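Local atomic coordinates of LPXTG cell wall surface protein (Streptococcus gordonii, PDB entry 4IGB), a protein that probably serves as a cell-wall-anchored adhesin on the bacterial surface, this chain being its N-terminal part with the N1 and N2 domains. Residues N32-I35 against N36-S39; A201-A204 against N205-E209; V213-Y216 against Q217-V220; G249-Y252 against N253-V257. One frame throughout, in Å; residues are numbered along the deposited sequence.

Interaction 1 (N32-I35 against N36-S39); sequences NLNI and NNVS
The side-chain amides of Asn34 and Asn37 lie stacked, their planes 15° apart and their CG atoms 4.1 Å from each other, so each covers one face of the other. At the edge of the Asn34 amide sits a backbone group: Asn36 N comes in within the carbonyl plane and meets a lone pair of Asn34 OD1 at 2.8 Å. The same oxygen takes a second, weak bond from Asn37 N at 3.0 Å. CG of Asn34 stands between its own backbone N and carbonyl carbon (chi1 54°), which swings the amide forward over the turn so that OD1 can collect both N-H groups. The first of these bonds closes an Asx turn, and it is superposed on a type I beta turn from Asn34 to Asn37, whose own bond runs from Asn37 N to Asn34 O at 3.3 Å, well above the plane of that carbonyl. The turn carries the chain into strand 38-43, at the edge of the eight-stranded antiparallel sheet of the N-terminal domain, and the backbone pairs with strand 84-100 before the turn, Asn32 with Ile97, and at its last residue, Asn37 with Thr95. Ile35 and Asn36 run side by side, pointing the same way. Ile35 also packs on Ile141 of strand 135-142. Val38 CG1 rests 3.7 Å from Ile35 O, and its side chain reaches both Phe94 and Ile141.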
loop_
_atom_site.group_PDB
_atom_site.type_symbol
_atom_site.label_atom_id
_atom_site.label_comp_id
_atom_site.label_asym_id
_atom_site.label_seq_id
_atom_site.Cartn_x
_atom_site.Cartn_y
_atom_site.Cartn_z
ATOM N N ASN B 32 5.906 8.997 -2.950
ATOM C CA ASN B 32 6.426 10.287 -2.514
ATOM C C ASN B 32 5.428 11.046 -1.650
ATOM O O ASN B 32 4.435 11.584 -2.146
ATOM C CB ASN B 32 6.816 11.133 -3.729
ATOM C CG ASN B 32 7.929 10.504 -4.528
ATOM O OD1 ASN B 32 8.917 10.059 -3.956
ATOM N ND2 ASN B 32 7.772 10.445 -5.856
ATOM N N LEU B 33 5.693 11.085 -0.352
ATOM C CA LEU B 33 4.862 11.850 0.560
ATOM C C LEU B 33 5.787 12.759 1.326
ATOM O O LEU B 33 6.695 12.286 2.014
ATOM C CB LEU B 33 4.118 10.934 1.535
ATOM C CG LEU B 33 2.894 10.176 1.033
ATOM C CD1 LEU B 33 3.268 9.282 -0.118
ATOM C CD2 LEU B 33 2.313 9.353 2.174
ATOM N N ASN B 34 5.581 14.065 1.204
ATOM C CA ASN B 34 6.493 14.994 1.839
ATOM C C ASN B 34 5.808 16.306 2.161
ATOM O O ASN B 34 4.632 16.497 1.810
ATOM C CB ASN B 34 7.720 15.211 0.956
ATOM C CG ASN B 34 7.352 15.635 -0.446
ATOM O OD1 ASN B 34 6.850 16.743 -0.653
ATOM N ND2 ASN B 34 7.601 14.757 -1.426
ATOM N N ILE B 35 6.532 17.199 2.834
ATOM C CA ILE B 35 5.956 18.485 3.243
ATOM C C ILE B 35 5.611 19.372 2.056
ATOM O O ILE B 35 4.933 20.382 2.216
ATOM C CB ILE B 35 6.886 19.298 4.177
ATOM C CG1 ILE B 35 8.173 19.664 3.450
ATOM C CG2 ILE B 35 7.193 18.534 5.469
ATOM C CD1 ILE B 35 8.956 20.753 4.159
ATOM N N ASN B 36 6.087 19.010 0.871
ATOM C CA ASN B 36 5.872 19.851 -0.296
ATOM C C ASN B 36 4.671 19.430 -1.129
ATOM O O ASN B 36 4.145 20.220 -1.909
ATOM C CB ASN B 36 7.117 19.906 -1.182
ATOM C CG ASN B 36 8.282 20.585 -0.502
ATOM O OD1 ASN B 36 9.385 20.038 -0.455
ATOM N ND2 ASN B 36 8.050 21.778 0.031
ATOM N N ASN B 37 4.238 18.184 -0.996
ATOM C CA ASN B 37 3.060 17.782 -1.746
ATOM C C ASN B 37 1.845 17.515 -0.877
ATOM O O ASN B 37 0.813 17.112 -1.373
ATOM C CB ASN B 37 3.346 16.647 -2.740
ATOM C CG ASN B 37 3.625 15.309 -2.062
ATOM O OD1 ASN B 37 3.708 14.277 -2.726
ATOM N ND2 ASN B 37 3.748 15.320 -0.753
ATOM N N VAL B 38 1.954 17.804 0.411
ATOM C CA VAL B 38 0.828 17.595 1.314
ATOM C C VAL B 38 -0.079 18.821 1.344
ATOM O O VAL B 38 0.387 19.953 1.220
ATOM C CB VAL B 38 1.300 17.270 2.744
ATOM C CG1 VAL B 38 2.029 18.469 3.346
ATOM C CG2 VAL B 38 0.127 16.885 3.623
ATOM N N SER B 39 -1.377 18.589 1.472
ATOM C CA SER B 39 -2.329 19.664 1.742
ATOM C C SER B 39 -3.306 19.220 2.825
ATOM O O SER B 39 -3.563 18.029 2.996
ATOM C CB SER B 39 -3.065 20.085 0.467
ATOM O OG SER B 39 -3.672 18.974 -0.171
#

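Interaction 2 (A201-A204 against N205-E209)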
loop_
_atom_site.group_PDB
_atom_site.type_symbol
_atom_site.label_atom_id
_atom_site.label_comp_id
_atom_site.label_asym_id
_atom_site.label_seq_id
_atom_site.Cartn_x
_atom_site.Cartn_y
_atom_site.Cartn_z
ATOM N N ALA B 201 9.099 0.048 21.456
ATOM C CA ALA B 201 9.148 0.857 22.670
ATOM C C ALA B 201 8.291 0.269 23.775
ATOM O O ALA B 201 7.163 -0.150 23.540
ATOM C CB ALA B 201 8.741 2.304 22.392
ATOM N N ILE B 202 8.851 0.241 24.983
ATOM C CA ILE B 202 8.137 -0.175 26.172
ATOM C C ILE B 202 8.592 0.722 27.315
ATOM O O ILE B 202 9.790 0.919 27.507
ATOM C CB ILE B 202 8.436 -1.661 26.505
ATOM C CG1 ILE B 202 8.078 -2.554 25.310
ATOM C CG2 ILE B 202 7.707 -2.098 27.775
ATOM C CD1 ILE B 202 8.185 -4.042 25.577
ATOM N N ASP B 203 7.652 1.286 28.065
ATOM C CA ASP B 203 8.035 2.177 29.159
ATOM C C ASP B 203 7.812 1.524 30.524
ATOM O O ASP B 203 7.425 0.358 30.604
ATOM C CB ASP B 203 7.329 3.541 29.060
ATOM C CG ASP B 203 5.821 3.460 29.281
ATOM O OD1 ASP B 203 5.324 2.394 29.707
ATOM O OD2 ASP B 203 5.131 4.484 29.036
ATOM N N ALA B 204 8.058 2.273 31.595
ATOM C CA ALA B 204 7.853 1.747 32.949
ATOM C C ALA B 204 6.385 1.757 33.387
ATOM O O ALA B 204 6.069 1.336 34.496
ATOM C CB ALA B 204 8.719 2.499 33.961
ATOM N N ASN B 205 5.488 2.241 32.529
ATOM C CA ASN B 205 4.057 2.159 32.815
ATOM C C ASN B 205 3.540 0.841 32.260
ATOM O O ASN B 205 2.334 0.571 32.261
ATOM C CB ASN B 205 3.298 3.316 32.167
ATOM C CG ASN B 205 3.942 4.664 32.431
ATOM O OD1 ASN B 205 4.004 5.112 33.577
ATOM N ND2 ASN B 205 4.427 5.316 31.377
ATOM N N ASN B 206 4.484 0.030 31.790
ATOM C CA ASN B 206 4.205 -1.173 31.009
ATOM C C ASN B 206 3.266 -0.929 29.830
ATOM O O ASN B 206 2.514 -1.815 29.420
ATOM C CB ASN B 206 3.681 -2.308 31.885
ATOM C CG ASN B 206 4.032 -3.676 31.324
ATOM O OD1 ASN B 206 5.116 -3.873 30.764
ATOM N ND2 ASN B 206 3.110 -4.625 31.456
ATOM N N LEU B 207 3.308 0.286 29.297
ATOM C CA LEU B 207 2.686 0.559 28.012
ATOM C C LEU B 207 3.617 0.020 26.945
ATOM O O LEU B 207 4.826 -0.008 27.127
ATOM C CB LEU B 207 2.481 2.057 27.814
ATOM C CG LEU B 207 1.464 2.673 28.759
ATOM C CD1 LEU B 207 1.487 4.192 28.653
ATOM C CD2 LEU B 207 0.093 2.107 28.442
ATOM N N LYS B 208 3.060 -0.399 25.823
ATOM C CA LYS B 208 3.872 -0.969 24.761
ATOM C C LYS B 208 3.467 -0.384 23.424
ATOM O O LYS B 208 2.286 -0.276 23.113
ATOM C CB LYS B 208 3.695 -2.484 24.734
ATOM C CG LYS B 208 4.007 -3.159 26.071
ATOM C CD LYS B 208 3.418 -4.558 26.150
ATOM C CE LYS B 208 3.811 -5.246 27.463
ATOM N NZ LYS B 208 3.080 -6.534 27.664
ATOM N N GLU B 209 4.460 -0.004 22.641
ATOM C CA GLU B 209 4.232 0.508 21.304
ATOM C C GLU B 209 3.477 -0.515 20.466
ATOM O O GLU B 209 3.887 -1.674 20.366
ATOM C CB GLU B 209 5.568 0.821 20.644
ATOM C CG GLU B 209 5.424 1.452 19.269
ATOM C CD GLU B 209 6.753 1.924 18.721
ATOM O OE1 GLU B 209 7.806 1.468 19.228
ATOM O OE2 GLU B 209 6.740 2.762 17.796
#
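This is a short beta hairpin, closed by a type I turn from Asp203 to Asn206 and a G1-type beta bulge in which Asn206 takes left-handed backbone angles. Its arms run antiparallel, with Ile202 and Lys208 as a non-hydrogen-bonded pair whose side chains lie side by side. The pair is framed by Glu209 N bonding to Ala201 O at 2.9 Å and Asp203 N to Leu207 O at 3.2 Å.

Asp203 does most of the work at the turn. With CG set between its backbone N and carbonyl carbon (chi1 67°), the carboxylate folds over the loop, and OD1 is gripped from opposite faces of its plane: Asn205 N at 2.8 Å, far above the plane, and Leu207 N at 2.9 Å, on the syn side. The Asn205 bond makes an Asx turn. OD2 also receives Glu277 N, which ties the loop to the chain beyond strand 268-274.

At the open end, the extended Glu209 side chain is shared between Tyr273 OH, at OE2, and two backbone N-H groups at OE1, one of them from Asp200, a ligand of the bound sodium. The other is Ala201 N, which meets the anti lone pair of Glu209 OE1 at 2.9 Å.

Interaction 3 (V213-Y216 against Q217-V220); sequences VKNY and QNDV
Tyr216 O is gripped by two backbone N-H groups. Val220 N reaches it at 2.9 Å, nearly in line with the carbonyl bond, while Asp219 N comes from well above the carbonyl plane at 3.1 Å. Asp219 N is itself shared, since it also makes a weak bond to Asn215 O. These i+3 and i+4 bonds define a single turn of helix, residues 216-219, linking two strands: strand 210-214 of the eight-stranded sheet runs into a type II beta turn from Val213 to Tyr216, and strand 220-226 of the five-stranded mixed sheet leaves from the helix end. Asn215 holds the N-cap position, but its side chain does not cap. It turns instead to Asn218, where Asn215 ND2 gives a weak bond to Asn218 OD1 at 3.1 Å with the two amide planes steeply inclined, 72° apart. On its other flank Asn215 OD1 faces Asp219 OD1 at 3.2 Å, two acceptors that probably repel slightly. Val220 makes the apolar contacts: its CG2 touches Tyr216 CD1 at 3.8 Å and Val213 CG1 at 4.0 Å. Tyr216 has CG anti to the backbone N (chi1 170°), which brings ring atoms CD1 and CE1 against Val220, the two side chains crossing at a slant. The ring also makes an edge-to-face contact with Trp242, and its OH hydrogen-bonds to Glu16 OE2 in strand 14-19.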
loop_
_atom_site.group_PDB
_atom_site.type_symbol
_atom_site.label_atom_id
_atom_site.label_comp_id
_atom_site.label_asym_id
_atom_site.label_seq_id
_atom_site.Cartn_x
_atom_site.Cartn_y
_atom_site.Cartn_z
ATOM N N VAL B 213 -4.332 -2.955 12.776
ATOM C CA VAL B 213 -5.178 -2.825 11.610
ATOM C C VAL B 213 -6.570 -3.230 12.036
ATOM O O VAL B 213 -6.777 -4.345 12.504
ATOM C CB VAL B 213 -4.712 -3.748 10.490
ATOM C CG1 VAL B 213 -5.661 -3.677 9.295
ATOM C CG2 VAL B 213 -3.275 -3.406 10.091
ATOM N N LYS B 214 -7.514 -2.309 11.908
ATOM C CA LYS B 214 -8.918 -2.597 12.183
ATOM C C LYS B 214 -9.495 -3.503 11.095
ATOM O O LYS B 214 -9.084 -3.414 9.944
ATOM C CB LYS B 214 -9.711 -1.289 12.276
ATOM C CG LYS B 214 -9.473 -0.548 13.604
ATOM C CD LYS B 214 -9.920 0.895 13.534
ATOM C CE LYS B 214 -11.429 1.050 13.284
ATOM N NZ LYS B 214 -11.726 2.491 12.914
ATOM N N ASN B 215 -10.417 -4.395 11.464
ATOM C CA ASN B 215 -11.046 -5.269 10.479
ATOM C C ASN B 215 -9.974 -6.048 9.697
ATOM O O ASN B 215 -10.094 -6.319 8.497
ATOM C CB ASN B 215 -11.905 -4.409 9.551
ATOM C CG ASN B 215 -13.074 -5.155 8.956
ATOM O OD1 ASN B 215 -13.604 -4.756 7.909
ATOM N ND2 ASN B 215 -13.491 -6.235 9.609
ATOM N N TYR B 216 -8.921 -6.410 10.409
ATOM C CA TYR B 216 -7.727 -7.007 9.807
ATOM C C TYR B 216 -7.988 -8.137 8.811
ATOM O O TYR B 216 -7.577 -8.047 7.655
ATOM C CB TYR B 216 -6.793 -7.471 10.927
ATOM C CG TYR B 216 -5.622 -8.324 10.502
ATOM C CD1 TYR B 216 -4.745 -7.900 9.507
ATOM C CD2 TYR B 216 -5.355 -9.533 11.144
ATOM C CE1 TYR B 216 -3.652 -8.674 9.138
ATOM C CE2 TYR B 216 -4.263 -10.311 10.787
ATOM C CZ TYR B 216 -3.414 -9.878 9.788
ATOM O OH TYR B 216 -2.326 -10.644 9.439
ATOM N N GLN B 217 -8.670 -9.197 9.256
ATOM C CA GLN B 217 -8.849 -10.388 8.436
ATOM C C GLN B 217 -9.804 -10.126 7.269
ATOM O O GLN B 217 -9.739 -10.802 6.240
ATOM C CB GLN B 217 -9.341 -11.581 9.282
ATOM C CG GLN B 217 -8.350 -12.089 10.327
ATOM C CD GLN B 217 -8.609 -11.513 11.728
ATOM O OE1 GLN B 217 -9.097 -10.390 11.875
ATOM N NE2 GLN B 217 -8.295 -12.297 12.756
ATOM N N ASN B 218 -10.693 -9.154 7.425
ATOM C CA ASN B 218 -11.567 -8.757 6.314
ATOM C C ASN B 218 -10.904 -7.803 5.316
ATOM O O ASN B 218 -11.332 -7.713 4.174
ATOM C CB ASN B 218 -12.862 -8.119 6.828
ATOM C CG ASN B 218 -13.821 -9.140 7.427
ATOM O OD1 ASN B 218 -14.515 -8.856 8.408
ATOM N ND2 ASN B 218 -13.859 -10.334 6.842
ATOM N N ASP B 219 -9.852 -7.105 5.739
ATOM C CA ASP B 219 -9.297 -6.003 4.926
ATOM C C ASP B 219 -7.916 -6.259 4.335
ATOM O O ASP B 219 -7.478 -5.543 3.428
ATOM C CB ASP B 219 -9.235 -4.709 5.737
ATOM C CG ASP B 219 -10.602 -4.072 5.938
ATOM O OD1 ASP B 219 -11.587 -4.594 5.395
ATOM O OD2 ASP B 219 -10.680 -3.046 6.643
ATOM N N VAL B 220 -7.217 -7.255 4.874
ATOM C CA VAL B 220 -5.862 -7.528 4.433
ATOM C C VAL B 220 -5.789 -8.844 3.659
ATOM O O VAL B 220 -6.369 -9.868 4.068
ATOM C CB VAL B 220 -4.868 -7.490 5.628
ATOM C CG1 VAL B 220 -3.499 -7.965 5.216
ATOM C CG2 VAL B 220 -4.784 -6.083 6.162
#

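Interaction 4 (G249-Y252 against N253-V257); sequences GGSY and NENNV
The amide of Asn256 stands over the Tyr252 ring, with ND2 3.1 Å above the ring plane and over its centre, and the two planes inclined at 52°. ND2 also makes a weak bond back to Tyr252 O, but the amide is held mainly from outside the helix: OD1 accepts from Ile23 N and ND2 donates to Asp22 OD1. At the ring edge, close to its plane, Asn253 OD1 lies 3.4 Å from Tyr252 CD2. With CG anti to the backbone N (chi1 -174°), the Tyr252 ring is laid where Asn256, four residues on, covers one face.

Asn255 uses its two amide ends differently. Its ND2 bonds back to Ser251 O at 2.7 Å, almost perfectly straight and within its own amide plane, while Asn255 N meets the same oxygen at 3.0 Å. Its OD1 reaches out to Lys195 NZ.

At the N-terminal end of the helix a water joins Gly249 O, at 2.8 Å, to Asn253 N. Glu254 N to Gly250 O and Asn256 N to Tyr252 O are regular i+4 bonds, those of a short alpha-helix beside the sodium site of Asp198, Asp200 and Thr248, with the Glu254 side chain about 4 Å from the ion.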
loop_
_atom_site.group_PDB
_atom_site.type_symbol
_atom_site.label_atom_id
_atom_site.label_comp_id
_atom_site.label_asym_id
_atom_site.label_seq_id
_atom_site.Cartn_x
_atom_site.Cartn_y
_atom_site.Cartn_z
ATOM N N GLY B 249 17.619 -2.465 17.066
ATOM C CA GLY B 249 18.385 -1.399 16.456
ATOM C C GLY B 249 18.849 -1.766 15.065
ATOM O O GLY B 249 19.065 -2.943 14.761
ATOM N N GLY B 250 19.007 -0.753 14.218
ATOM C CA GLY B 250 19.442 -0.960 12.850
ATOM C C GLY B 250 18.316 -1.373 11.916
ATOM O O GLY B 250 17.371 -2.056 12.314
ATOM N N SER B 251 18.439 -0.971 10.660
ATOM C CA SER B 251 17.443 -1.249 9.634
ATOM C C SER B 251 17.001 -2.711 9.560
ATOM O O SER B 251 15.801 -2.998 9.566
ATOM C CB SER B 251 17.972 -0.820 8.273
ATOM O OG SER B 251 17.053 -1.178 7.256
ATOM N N TYR B 252 17.964 -3.628 9.468
ATOM C CA TYR B 252 17.651 -5.042 9.355
ATOM C C TYR B 252 16.708 -5.514 10.463
ATOM O O TYR B 252 15.651 -6.079 10.198
ATOM C CB TYR B 252 18.922 -5.907 9.350
ATOM C CG TYR B 252 18.603 -7.359 9.091
ATOM C CD1 TYR B 252 18.590 -7.861 7.802
ATOM C CD2 TYR B 252 18.260 -8.215 10.131
ATOM C CE1 TYR B 252 18.276 -9.177 7.552
ATOM C CE2 TYR B 252 17.932 -9.535 9.889
ATOM C CZ TYR B 252 17.947 -10.010 8.593
ATOM O OH TYR B 252 17.625 -11.321 8.329
ATOM N N ASN B 253 17.095 -5.286 11.711
ATOM C CA ASN B 253 16.283 -5.723 12.823
ATOM C C ASN B 253 14.948 -4.991 12.919
ATOM O O ASN B 253 13.927 -5.588 13.270
ATOM C CB ASN B 253 17.073 -5.612 14.132
ATOM C CG ASN B 253 18.222 -6.606 14.189
ATOM O OD1 ASN B 253 18.249 -7.567 13.418
ATOM N ND2 ASN B 253 19.173 -6.384 15.100
ATOM N N GLU B 254 14.951 -3.701 12.605
ATOM C CA GLU B 254 13.726 -2.904 12.683
ATOM C C GLU B 254 12.650 -3.382 11.711
ATOM O O GLU B 254 11.454 -3.311 12.012
ATOM C CB GLU B 254 14.031 -1.422 12.478
ATOM C CG GLU B 254 14.818 -0.837 13.646
ATOM C CD GLU B 254 15.200 0.601 13.427
ATOM O OE1 GLU B 254 14.799 1.162 12.399
ATOM O OE2 GLU B 254 15.901 1.178 14.281
ATOM N N ASN B 255 13.082 -3.881 10.562
ATOM C CA ASN B 255 12.180 -4.449 9.571
ATOM C C ASN B 255 11.842 -5.902 9.874
ATOM O O ASN B 255 10.676 -6.302 9.846
ATOM C CB ASN B 255 12.816 -4.381 8.187
ATOM C CG ASN B 255 12.768 -3.002 7.592
ATOM O OD1 ASN B 255 11.838 -2.658 6.853
ATOM N ND2 ASN B 255 13.762 -2.186 7.927
ATOM N N ASN B 256 12.873 -6.692 10.154
ATOM C CA ASN B 256 12.705 -8.138 10.298
ATOM C C ASN B 256 12.318 -8.618 11.695
ATOM O O ASN B 256 11.527 -9.547 11.834
ATOM C CB ASN B 256 13.954 -8.866 9.782
ATOM C CG ASN B 256 14.156 -8.672 8.279
ATOM O OD1 ASN B 256 13.274 -8.992 7.477
ATOM N ND2 ASN B 256 15.306 -8.117 7.897
ATOM N N VAL B 257 12.875 -7.993 12.728
ATOM C CA VAL B 257 12.579 -8.389 14.093
ATOM C C VAL B 257 11.372 -7.647 14.683
ATOM O O VAL B 257 10.538 -8.241 15.386
ATOM C CB VAL B 257 13.794 -8.173 15.016
ATOM C CG1 VAL B 257 13.390 -8.357 16.470
ATOM C CG2 VAL B 257 14.942 -9.128 14.628
HETATM O O HOH W 1 18.734 -4.736 17.952
HETATM O O HOH W 2 19.872 -4.256 12.410
#

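How the interactions relate
All four contacts belong to the N-terminal domain and follow one another along the chain in numerical order. Interactions 1 and 3 both reach the eight-stranded antiparallel sheet, the first through its edge strand 38-43 and the third through strand 210-214; they lie on opposite sides of the chain's centre, their own centres 27 Å apart. Interactions 2 and 3 are neighbours in sequence, the hairpin 201-209 leading into strand 210-214, yet their centres are 25 Å apart. Interactions 2 and 4 come closest of those not joined in sequence, about 9 Å between nearest atoms, and flank the sodium site, whose ligands Asp200 and Thr248 immediately precede them. The ion thus sits where two loops far apart in sequence come together.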